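Local coordinates for protein 5-carboxymethyl-2-hydroxymuconate semialdehyde dehydrogenase (Thermus thermophilus, PDB 2D4E) that probably oxidises 5-carboxymethyl-2-hydroxymuconate semialdehyde to the corresponding carboxylic acid, with NAD as the electron acceptor, at residues K404-E409 / V416-K421; P277-A282 / R428-T433; R68-A73 / P240-L245. All coordinates share one frame; numbering follows the deposited sequence.

Interaction 1 (K404-E409 / V416-K421); sequences KIAQEE and VAIPFK. With NAD (nicotinamide-adenine-dinucleotide), chain K.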
loop_
_atom_site.group_PDB
_atom_site.type_symbol
_atom_site.label_atom_id
_atom_site.label_comp_id
_atom_site.label_asym_id
_atom_site.label_seq_id
_atom_site.Cartn_x
_atom_site.Cartn_y
_atom_site.Cartn_z
ATOM N N LYS C 404 4.853 25.473 -35.577
ATOM C CA LYS C 404 5.512 25.998 -34.396
ATOM C C LYS C 404 4.499 26.382 -33.311
ATOM O O LYS C 404 4.745 26.157 -32.128
ATOM C CB LYS C 404 6.364 27.212 -34.783
ATOM C CG LYS C 404 7.236 27.757 -33.656
ATOM C CD LYS C 404 8.021 28.988 -34.104
ATOM C CE LYS C 404 9.025 28.661 -35.205
ATOM N NZ LYS C 404 10.154 27.828 -34.699
ATOM N N ILE C 405 3.360 26.948 -33.704
ATOM C CA ILE C 405 2.358 27.343 -32.715
ATOM C C ILE C 405 1.685 26.130 -32.094
ATOM O O ILE C 405 0.985 26.246 -31.087
ATOM C CB ILE C 405 1.255 28.266 -33.306
ATOM C CG1 ILE C 405 0.545 27.580 -34.470
ATOM C CG2 ILE C 405 1.861 29.590 -33.728
ATOM C CD1 ILE C 405 -0.700 28.319 -34.935
ATOM N N ALA C 406 1.890 24.967 -32.700
ATOM C CA ALA C 406 1.312 23.737 -32.176
ATOM C C ALA C 406 2.347 23.010 -31.314
ATOM O O ALA C 406 2.002 22.319 -30.356
ATOM C CB ALA C 406 0.865 22.836 -33.324
ATOM N N GLN C 407 3.617 23.186 -31.656
ATOM C CA GLN C 407 4.712 22.527 -30.952
ATOM C C GLN C 407 5.271 23.275 -29.748
ATOM O O GLN C 407 5.768 22.651 -28.811
ATOM C CB GLN C 407 5.862 22.255 -31.929
ATOM C CG GLN C 407 5.574 21.176 -32.971
ATOM C CD GLN C 407 5.420 19.806 -32.348
ATOM O OE1 GLN C 407 6.276 19.362 -31.571
ATOM N NE2 GLN C 407 4.332 19.120 -32.685
ATOM N N GLU C 408 5.202 24.602 -29.769
ATOM C CA GLU C 408 5.761 25.380 -28.674
ATOM C C GLU C 408 4.719 26.008 -27.776
ATOM O O GLU C 408 3.658 26.435 -28.237
ATOM C CB GLU C 408 6.693 26.462 -29.221
ATOM C CG GLU C 408 7.817 25.912 -30.082
ATOM C CD GLU C 408 8.839 26.972 -30.471
ATOM O OE1 GLU C 408 9.714 26.660 -31.305
ATOM O OE2 GLU C 408 8.779 28.109 -29.945
ATOM N N GLU C 409 5.036 26.058 -26.487
ATOM C CA GLU C 409 4.134 26.630 -25.503
ATOM C C GLU C 409 4.083 28.148 -25.653
ATOM O O GLU C 409 5.110 28.824 -25.608
ATOM C CB GLU C 409 4.592 26.272 -24.086
ATOM C CG GLU C 409 3.577 26.659 -23.015
ATOM C CD GLU C 409 4.058 26.373 -21.605
ATOM O OE1 GLU C 409 3.205 26.173 -20.714
ATOM O OE2 GLU C 409 5.284 26.364 -21.386
ATOM N N VAL C 416 -4.954 26.493 -31.006
ATOM C CA VAL C 416 -4.733 25.999 -32.356
ATOM C C VAL C 416 -5.559 24.724 -32.520
ATOM O O VAL C 416 -5.378 23.759 -31.786
ATOM C CB VAL C 416 -3.229 25.713 -32.644
ATOM C CG1 VAL C 416 -2.686 24.658 -31.692
ATOM C CG2 VAL C 416 -3.065 25.254 -34.084
ATOM N N ALA C 417 -6.496 24.757 -33.463
ATOM C CA ALA C 417 -7.379 23.629 -33.755
ATOM C C ALA C 417 -6.777 22.779 -34.878
ATOM O O ALA C 417 -6.380 23.302 -35.920
ATOM C CB ALA C 417 -8.753 24.145 -34.165
ATOM N N ILE C 418 -6.731 21.468 -34.665
ATOM C CA ILE C 418 -6.147 20.536 -35.624
ATOM C C ILE C 418 -7.082 19.352 -35.839
ATOM O O ILE C 418 -7.555 18.747 -34.881
ATOM C CB ILE C 418 -4.803 20.010 -35.089
ATOM C CG1 ILE C 418 -3.920 21.191 -34.685
ATOM C CG2 ILE C 418 -4.107 19.160 -36.141
ATOM C CD1 ILE C 418 -2.775 20.820 -33.764
ATOM N N PRO C 419 -7.356 19.002 -37.107
ATOM C CA PRO C 419 -8.245 17.879 -37.424
ATOM C C PRO C 419 -7.584 16.508 -37.364
ATOM O O PRO C 419 -6.363 16.387 -37.469
ATOM C CB PRO C 419 -8.705 18.205 -38.842
ATOM C CG PRO C 419 -7.463 18.798 -39.442
ATOM C CD PRO C 419 -6.992 19.738 -38.333
ATOM N N PHE C 420 -8.398 15.476 -37.172
ATOM C CA PHE C 420 -7.895 14.108 -37.183
ATOM C C PHE C 420 -8.989 13.260 -37.818
ATOM O O PHE C 420 -10.178 13.547 -37.652
ATOM C CB PHE C 420 -7.498 13.621 -35.773
ATOM C CG PHE C 420 -8.643 13.473 -34.805
ATOM C CD1 PHE C 420 -9.505 12.378 -34.879
ATOM C CD2 PHE C 420 -8.818 14.396 -33.777
ATOM C CE1 PHE C 420 -10.519 12.200 -33.941
ATOM C CE2 PHE C 420 -9.825 14.230 -32.834
ATOM C CZ PHE C 420 -10.682 13.126 -32.913
ATOM N N LYS C 421 -8.589 12.247 -38.581
ATOM C CA LYS C 421 -9.561 11.406 -39.268
ATOM C C LYS C 421 -10.036 10.204 -38.462
ATOM O O LYS C 421 -11.115 9.680 -38.720
ATOM C CB LYS C 421 -8.997 10.935 -40.615
ATOM C CG LYS C 421 -7.939 9.852 -40.516
ATOM C CD LYS C 421 -7.422 9.466 -41.894
ATOM C CE LYS C 421 -6.687 8.131 -41.863
ATOM N NZ LYS C 421 -5.537 8.147 -40.922
HETATM P PA NAD K . 10.474 30.817 -15.463
HETATM O O1A NAD K . 11.413 31.733 -16.101
HETATM O O2A NAD K . 10.936 29.420 -15.519
HETATM O O5B NAD K . 10.199 31.145 -13.897
HETATM C C5B NAD K . 10.109 30.150 -12.824
HETATM C C4B NAD K . 11.099 30.535 -11.746
HETATM O O4B NAD K . 12.391 30.268 -12.335
HETATM C C3B NAD K . 11.132 32.050 -11.399
HETATM O O3B NAD K . 10.963 32.250 -9.980
HETATM C C2B NAD K . 12.504 32.488 -11.938
HETATM O O2B NAD K . 13.090 33.577 -11.189
HETATM C C1B NAD K . 13.292 31.196 -11.855
HETATM N N9A NAD K . 14.446 31.192 -12.735
HETATM C C8A NAD K . 14.570 31.671 -14.027
HETATM N N7A NAD K . 15.805 31.504 -14.553
HETATM C C5A NAD K . 16.496 30.875 -13.517
HETATM C C6A NAD K . 17.864 30.416 -13.414
HETATM N N6A NAD K . 18.754 30.547 -14.401
HETATM N N1A NAD K . 18.226 29.821 -12.214
HETATM C C2A NAD K . 17.294 29.690 -11.189
HETATM N N3A NAD K . 16.027 30.081 -11.193
HETATM C C4A NAD K . 15.676 30.669 -12.386
HETATM O O3 NAD K . 9.126 31.007 -16.144
HETATM P PN NAD K . 7.655 31.480 -15.786
HETATM O O1N NAD K . 7.335 32.544 -16.760
HETATM O O2N NAD K . 7.600 31.858 -14.364
HETATM O O5D NAD K . 7.028 30.133 -16.220
HETATM C C5D NAD K . 5.704 29.885 -16.628
HETATM C C4D NAD K . 5.914 28.435 -16.933
HETATM O O4D NAD K . 5.711 27.600 -15.771
HETATM C C3D NAD K . 5.128 27.857 -18.101
HETATM O O3D NAD K . 5.959 27.134 -19.030
HETATM C C2D NAD K . 4.106 26.991 -17.366
HETATM O O2D NAD K . 3.630 25.929 -18.219
HETATM C C1D NAD K . 4.903 26.533 -16.166
HETATM N N1N NAD K . 4.064 26.077 -15.046
HETATM C C2N NAD K . 4.072 24.698 -14.895
HETATM C C3N NAD K . 3.292 24.189 -13.868
HETATM C C7N NAD K . 3.194 22.693 -13.608
HETATM O O7N NAD K . 2.495 22.310 -12.688
HETATM N N7N NAD K . 3.863 21.827 -14.390
HETATM C C4N NAD K . 2.499 25.068 -12.996
HETATM C C5N NAD K . 2.592 26.463 -13.273
HETATM C C6N NAD K . 3.340 27.035 -14.265
#
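Val416 meets the short helix 404-407 with both of its methyls. CG1 sits between its own backbone N and carbonyl carbon (chi1 60°), which sets it 4.1 Å from Ala406 CA and close to the carbonyl O of Ile405. CG2 turns to Ile405 and lies 4.0 Å from Ile405 CD1, where the two side chains cross obliquely. Ala417 faces the other side of the strand, onto Phe318 of helix 315-331. Ile418 returns to the helix side, and its CD1 rests 4.2 Å from Ala406 CB. The contact is buried and apolar. Lys275 NZ bonds the carbonyl O of Ile405 nearby.

Past the helix the chain reaches Glu409, whose side chain is extended, with CG anti to the backbone N (chi1 -171°). Its carboxylate takes both hydroxyls of the nicotinamide ribose: NAD O2D bonds Glu409 OE1 at 2.5 Å and NAD O3D bonds Glu409 OE2 at 2.6 Å. With an alanine here, both hydroxyls would probably lose their acceptor, leaving the ribose freer to turn. The packing belongs to a beta-alpha-beta unit of strand 395-398, helix 404-407 and strand 414-420; the chain leaving its helix carries Glu409 into the NAD site of this aldehyde dehydrogenase.

Interaction 2 (P277-A282 / R428-T433); sequences PALVFA and RKANDT
Ala430 against Pro277 and Leu279 is plain apolar packing of a helix on a sheet. It is buried within the aldehyde dehydrogenase fold, in the alpha/beta domain that in this family carries the catalytic cysteine. Helix 423-431 is the crossover between the parallel strands 414-420 and 438-442. Strands 310-314 and 277-280 lie between those two in the sheet, and the crossover helix passes over them. Its last turn therefore comes down on strand 277-280.

Strand residues alternate between the two faces. Pro277 and Leu279 point toward the helix. Ala278 and Val280 point to the other face, where they meet Val293 of helix 286-298. The sheet is thus covered by helices on both sides at this place.

The end of the crossover helix is fixed by polar groups. Arg310, on the adjacent strand, donates NH1 to the carbonyl O of Lys429 and NH2 to that of Ala430. Asn431 bonds the backbone of Glu455 and Glu457 with its amide. Beyond the helix, Asp432 is the centre of an inverse gamma turn, and a weak bond joins Thr433 N to Asn431 O at 3.0 Å.

The touching surfaces are small. The CG corner of the Pro277 ring meets Ala430 CB at 4.0 Å and lies almost as close to the carbonyl O of Ala430. Leu279 has its first torsion well off a staggered value (chi1 -29°). With that turn, Leu279 CD2 lies 3.9 Å from the same methyl, Ala430 CB.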
loop_
_atom_site.group_PDB
_atom_site.type_symbol
_atom_site.label_atom_id
_atom_site.label_comp_id
_atom_site.label_asym_id
_atom_site.label_seq_id
_atom_site.Cartn_x
_atom_site.Cartn_y
_atom_site.Cartn_z
ATOM N N PRO C 277 -3.215 18.538 -25.070
ATOM C CA PRO C 277 -4.252 18.485 -26.101
ATOM C C PRO C 277 -5.640 18.118 -25.590
ATOM O O PRO C 277 -5.789 17.472 -24.549
ATOM C CB PRO C 277 -3.718 17.425 -27.047
ATOM C CG PRO C 277 -3.180 16.400 -26.064
ATOM C CD PRO C 277 -2.476 17.262 -25.004
ATOM N N ALA C 278 -6.654 18.564 -26.325
ATOM C CA ALA C 278 -8.040 18.230 -26.020
ATOM C C ALA C 278 -8.517 17.513 -27.281
ATOM O O ALA C 278 -8.459 18.083 -28.371
ATOM C CB ALA C 278 -8.865 19.489 -25.784
ATOM N N LEU C 279 -8.949 16.262 -27.148
ATOM C CA LEU C 279 -9.433 15.507 -28.303
ATOM C C LEU C 279 -10.950 15.385 -28.228
ATOM O O LEU C 279 -11.494 14.830 -27.271
ATOM C CB LEU C 279 -8.839 14.091 -28.360
ATOM C CG LEU C 279 -7.468 13.707 -27.810
ATOM C CD1 LEU C 279 -7.094 12.353 -28.404
ATOM C CD2 LEU C 279 -6.419 14.734 -28.133
ATOM N N VAL C 280 -11.631 15.899 -29.243
ATOM C CA VAL C 280 -13.082 15.842 -29.265
ATOM C C VAL C 280 -13.556 14.934 -30.381
ATOM O O VAL C 280 -13.294 15.190 -31.561
ATOM C CB VAL C 280 -13.694 17.237 -29.465
ATOM C CG1 VAL C 280 -15.217 17.145 -29.436
ATOM C CG2 VAL C 280 -13.198 18.183 -28.367
ATOM N N PHE C 281 -14.244 13.863 -30.000
ATOM C CA PHE C 281 -14.775 12.906 -30.965
ATOM C C PHE C 281 -16.232 13.223 -31.290
ATOM O O PHE C 281 -16.963 13.778 -30.462
ATOM C CB PHE C 281 -14.653 11.486 -30.417
ATOM C CG PHE C 281 -13.247 10.964 -30.415
ATOM C CD1 PHE C 281 -12.753 10.257 -31.510
ATOM C CD2 PHE C 281 -12.402 11.204 -29.331
ATOM C CE1 PHE C 281 -11.434 9.796 -31.526
ATOM C CE2 PHE C 281 -11.082 10.749 -29.335
ATOM C CZ PHE C 281 -10.597 10.042 -30.438
ATOM N N ALA C 282 -16.642 12.862 -32.500
ATOM C CA ALA C 282 -17.998 13.118 -32.963
ATOM C C ALA C 282 -19.101 12.533 -32.081
ATOM O O ALA C 282 -20.225 13.018 -32.104
ATOM C CB ALA C 282 -18.147 12.603 -34.386
ATOM N N ARG C 428 -1.788 9.784 -32.263
ATOM C CA ARG C 428 -0.468 10.084 -32.807
ATOM C C ARG C 428 -0.146 11.573 -32.679
ATOM O O ARG C 428 0.924 11.945 -32.198
ATOM C CB ARG C 428 -0.398 9.668 -34.284
ATOM C CG ARG C 428 0.878 10.097 -35.000
ATOM C CD ARG C 428 0.928 9.564 -36.434
ATOM N NE ARG C 428 -0.132 10.113 -37.285
ATOM C CZ ARG C 428 -0.172 11.368 -37.727
ATOM N NH1 ARG C 428 0.793 12.224 -37.412
ATOM N NH2 ARG C 428 -1.176 11.767 -38.492
ATOM N N LYS C 429 -1.073 12.416 -33.120
ATOM C CA LYS C 429 -0.883 13.863 -33.056
ATOM C C LYS C 429 -0.867 14.357 -31.611
ATOM O O LYS C 429 -0.103 15.261 -31.266
ATOM C CB LYS C 429 -1.988 14.586 -33.834
ATOM C CG LYS C 429 -1.919 14.390 -35.340
ATOM C CD LYS C 429 -3.037 15.129 -36.073
ATOM C CE LYS C 429 -2.858 14.983 -37.585
ATOM N NZ LYS C 429 -3.953 15.595 -38.388
ATOM N N ALA C 430 -1.711 13.770 -30.767
ATOM C CA ALA C 430 -1.755 14.179 -29.364
ATOM C C ALA C 430 -0.383 13.976 -28.714
ATOM O O ALA C 430 0.117 14.860 -28.024
ATOM C CB ALA C 430 -2.823 13.380 -28.608
ATOM N N ASN C 431 0.227 12.816 -28.954
ATOM C CA ASN C 431 1.530 12.501 -28.370
ATOM C C ASN C 431 2.722 13.102 -29.091
ATOM O O ASN C 431 3.843 13.045 -28.584
ATOM C CB ASN C 431 1.742 10.987 -28.293
ATOM C CG ASN C 431 0.880 10.332 -27.243
ATOM O OD1 ASN C 431 0.375 10.999 -26.337
ATOM N ND2 ASN C 431 0.716 9.011 -27.345
ATOM N N ASP C 432 2.493 13.685 -30.262
ATOM C CA ASP C 432 3.594 14.245 -31.029
ATOM C C ASP C 432 4.051 15.661 -30.666
ATOM O O ASP C 432 3.940 16.580 -31.474
ATOM C CB ASP C 432 3.270 14.163 -32.527
ATOM C CG ASP C 432 4.496 14.383 -33.407
ATOM O OD1 ASP C 432 5.633 14.188 -32.922
ATOM O OD2 ASP C 432 4.320 14.739 -34.595
ATOM N N THR C 433 4.540 15.828 -29.436
ATOM C CA THR C 433 5.102 17.097 -28.959
ATOM C C THR C 433 6.139 16.694 -27.926
ATOM O O THR C 433 6.157 15.544 -27.481
ATOM C CB THR C 433 4.078 18.045 -28.263
ATOM O OG1 THR C 433 3.831 17.607 -26.920
ATOM C CG2 THR C 433 2.779 18.096 -29.040
#

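Interaction 3 (R68-A73 / P240-L245); sequences RAAKAA and PLVPLL
Leu241 carries CG beside its backbone N (chi1 -64°) and then runs straight on through chi2, so that CD1 reaches the flank of Lys71. Val242 places CG1 anti to its backbone N (chi1 -176°), which leaves CG2 to face Ala70. These two neighbours thus touch successive residues of the helix.

Leu241 CD1 lies 4.0 Å from Lys71 CG and equally near the CA of that lysine. The methyl covers the root of the lysine chain, not its charged end. Farther out, the ammonium NZ of Lys71 forms a salt bridge with Asp67, one turn earlier in the helix. At Ala70 the packing is closer: Val242 CG2 is 3.8 Å from Ala70 CB. Leu241 CB sits over the same residue, 4.2 Å from the carbonyl O of Ala70. The contact is partly buried, with Lys71 at its exposed edge.

Segment 240-245 leads from helix 229-238 into strand 244-248 of the five-stranded parallel sheet, the Rossmann-type NAD-binding part of the fold. Val242 also touches Leu236 of helix 229-238. On its neighbouring side, helix 63-80 lays Ala69 and Ala73 on Val194 of strand 193-196 and Asn223 of strand 222-224.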
loop_
_atom_site.group_PDB
_atom_site.type_symbol
_atom_site.label_atom_id
_atom_site.label_comp_id
_atom_site.label_asym_id
_atom_site.label_seq_id
_atom_site.Cartn_x
_atom_site.Cartn_y
_atom_site.Cartn_z
ATOM N N ARG C 68 22.565 33.690 3.455
ATOM C CA ARG C 68 22.002 33.853 4.788
ATOM C C ARG C 68 20.726 33.025 4.961
ATOM O O ARG C 68 20.506 32.430 6.015
ATOM C CB ARG C 68 21.713 35.333 5.057
ATOM C CG ARG C 68 22.960 36.176 5.296
ATOM C CD ARG C 68 22.669 37.670 5.141
ATOM N NE ARG C 68 21.643 38.140 6.072
ATOM C CZ ARG C 68 21.078 39.345 6.021
ATOM N NH1 ARG C 68 21.433 40.213 5.079
ATOM N NH2 ARG C 68 20.153 39.682 6.910
ATOM N N ALA C 69 19.888 32.985 3.926
ATOM C CA ALA C 69 18.639 32.219 3.981
ATOM C C ALA C 69 18.922 30.725 4.080
ATOM O O ALA C 69 18.300 30.023 4.874
ATOM C CB ALA C 69 17.792 32.499 2.745
ATOM N N ALA C 70 19.863 30.241 3.274
ATOM C CA ALA C 70 20.216 28.824 3.277
ATOM C C ALA C 70 20.795 28.411 4.634
ATOM O O ALA C 70 20.461 27.354 5.168
ATOM C CB ALA C 70 21.217 28.532 2.155
ATOM N N LYS C 71 21.663 29.248 5.189
ATOM C CA LYS C 71 22.257 28.961 6.491
ATOM C C LYS C 71 21.162 28.893 7.547
ATOM O O LYS C 71 21.204 28.055 8.445
ATOM C CB LYS C 71 23.267 30.045 6.876
ATOM C CG LYS C 71 24.632 29.882 6.235
ATOM C CD LYS C 71 25.526 31.076 6.538
ATOM C CE LYS C 71 26.977 30.752 6.247
ATOM N NZ LYS C 71 27.126 30.062 4.940
ATOM N N ALA C 72 20.176 29.776 7.430
ATOM C CA ALA C 72 19.078 29.800 8.385
ATOM C C ALA C 72 18.241 28.522 8.283
ATOM O O ALA C 72 17.899 27.911 9.298
ATOM C CB ALA C 72 18.199 31.037 8.150
ATOM N N ALA C 73 17.918 28.118 7.059
ATOM C CA ALA C 73 17.120 26.912 6.851
ATOM C C ALA C 73 17.896 25.704 7.358
ATOM O O ALA C 73 17.335 24.816 8.000
ATOM C CB ALA C 73 16.798 26.739 5.369
ATOM N N PRO C 240 25.167 24.862 -1.438
ATOM C CA PRO C 240 25.443 23.548 -0.848
ATOM C C PRO C 240 24.618 23.145 0.371
ATOM O O PRO C 240 24.621 21.976 0.754
ATOM C CB PRO C 240 26.943 23.614 -0.539
ATOM C CG PRO C 240 27.160 25.053 -0.222
ATOM C CD PRO C 240 26.330 25.757 -1.291
ATOM N N LEU C 241 23.912 24.085 0.986
ATOM C CA LEU C 241 23.116 23.731 2.156
ATOM C C LEU C 241 21.639 23.457 1.840
ATOM O O LEU C 241 20.854 23.166 2.740
ATOM C CB LEU C 241 23.229 24.822 3.227
ATOM C CG LEU C 241 24.630 25.030 3.814
ATOM C CD1 LEU C 241 24.576 26.120 4.873
ATOM C CD2 LEU C 241 25.151 23.731 4.414
ATOM N N VAL C 242 21.267 23.545 0.566
ATOM C CA VAL C 242 19.883 23.294 0.155
ATOM C C VAL C 242 19.884 22.104 -0.803
ATOM O O VAL C 242 19.887 22.266 -2.024
ATOM C CB VAL C 242 19.278 24.539 -0.536
ATOM C CG1 VAL C 242 17.810 24.292 -0.879
ATOM C CG2 VAL C 242 19.415 25.751 0.381
ATOM N N PRO C 243 19.865 20.880 -0.249
ATOM C CA PRO C 243 19.878 19.635 -1.023
ATOM C C PRO C 243 18.683 19.362 -1.929
ATOM O O PRO C 243 18.820 18.666 -2.935
ATOM C CB PRO C 243 20.059 18.569 0.054
ATOM C CG PRO C 243 19.302 19.149 1.213
ATOM C CD PRO C 243 19.715 20.604 1.194
ATOM N N LEU C 244 17.521 19.907 -1.582
ATOM C CA LEU C 244 16.316 19.701 -2.385
ATOM C C LEU C 244 15.845 20.974 -3.089
ATOM O O LEU C 244 15.899 22.075 -2.528
ATOM C CB LEU C 244 15.185 19.149 -1.510
ATOM C CG LEU C 244 15.115 17.631 -1.306
ATOM C CD1 LEU C 244 16.414 17.094 -0.685
ATOM C CD2 LEU C 244 13.914 17.317 -0.422
ATOM N N LEU C 245 15.373 20.811 -4.319
ATOM C CA LEU C 245 14.903 21.938 -5.110
ATOM C C LEU C 245 13.614 21.625 -5.849
ATOM O O LEU C 245 13.531 20.614 -6.532
ATOM C CB LEU C 245 15.945 22.323 -6.163
ATOM C CG LEU C 245 17.332 22.825 -5.775
ATOM C CD1 LEU C 245 18.177 22.916 -7.034
ATOM C CD2 LEU C 245 17.239 24.184 -5.092
#

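In the fold
Interaction 3 comes first along the chain. It closes a loop from helix 63-80 to the turn before strand 244-248, and so ties an early helix to the parallel sheet of the NAD-binding part. Interaction 2 opens only after that loop has closed, at strand 277-280. Its long loop ends at helix 423-431. The short loop of interaction 1, from 404-409 to 416-421, lies wholly within it. Interactions 1 and 2 serve the same mixed sheet, with centres about 9 Å apart. They touch directly: Lys429 NZ lies 2.7 Å from Pro419 O, a probable hydrogen bond. Interaction 3 is about 42 Å from either, centre to centre, across the centre of the chain.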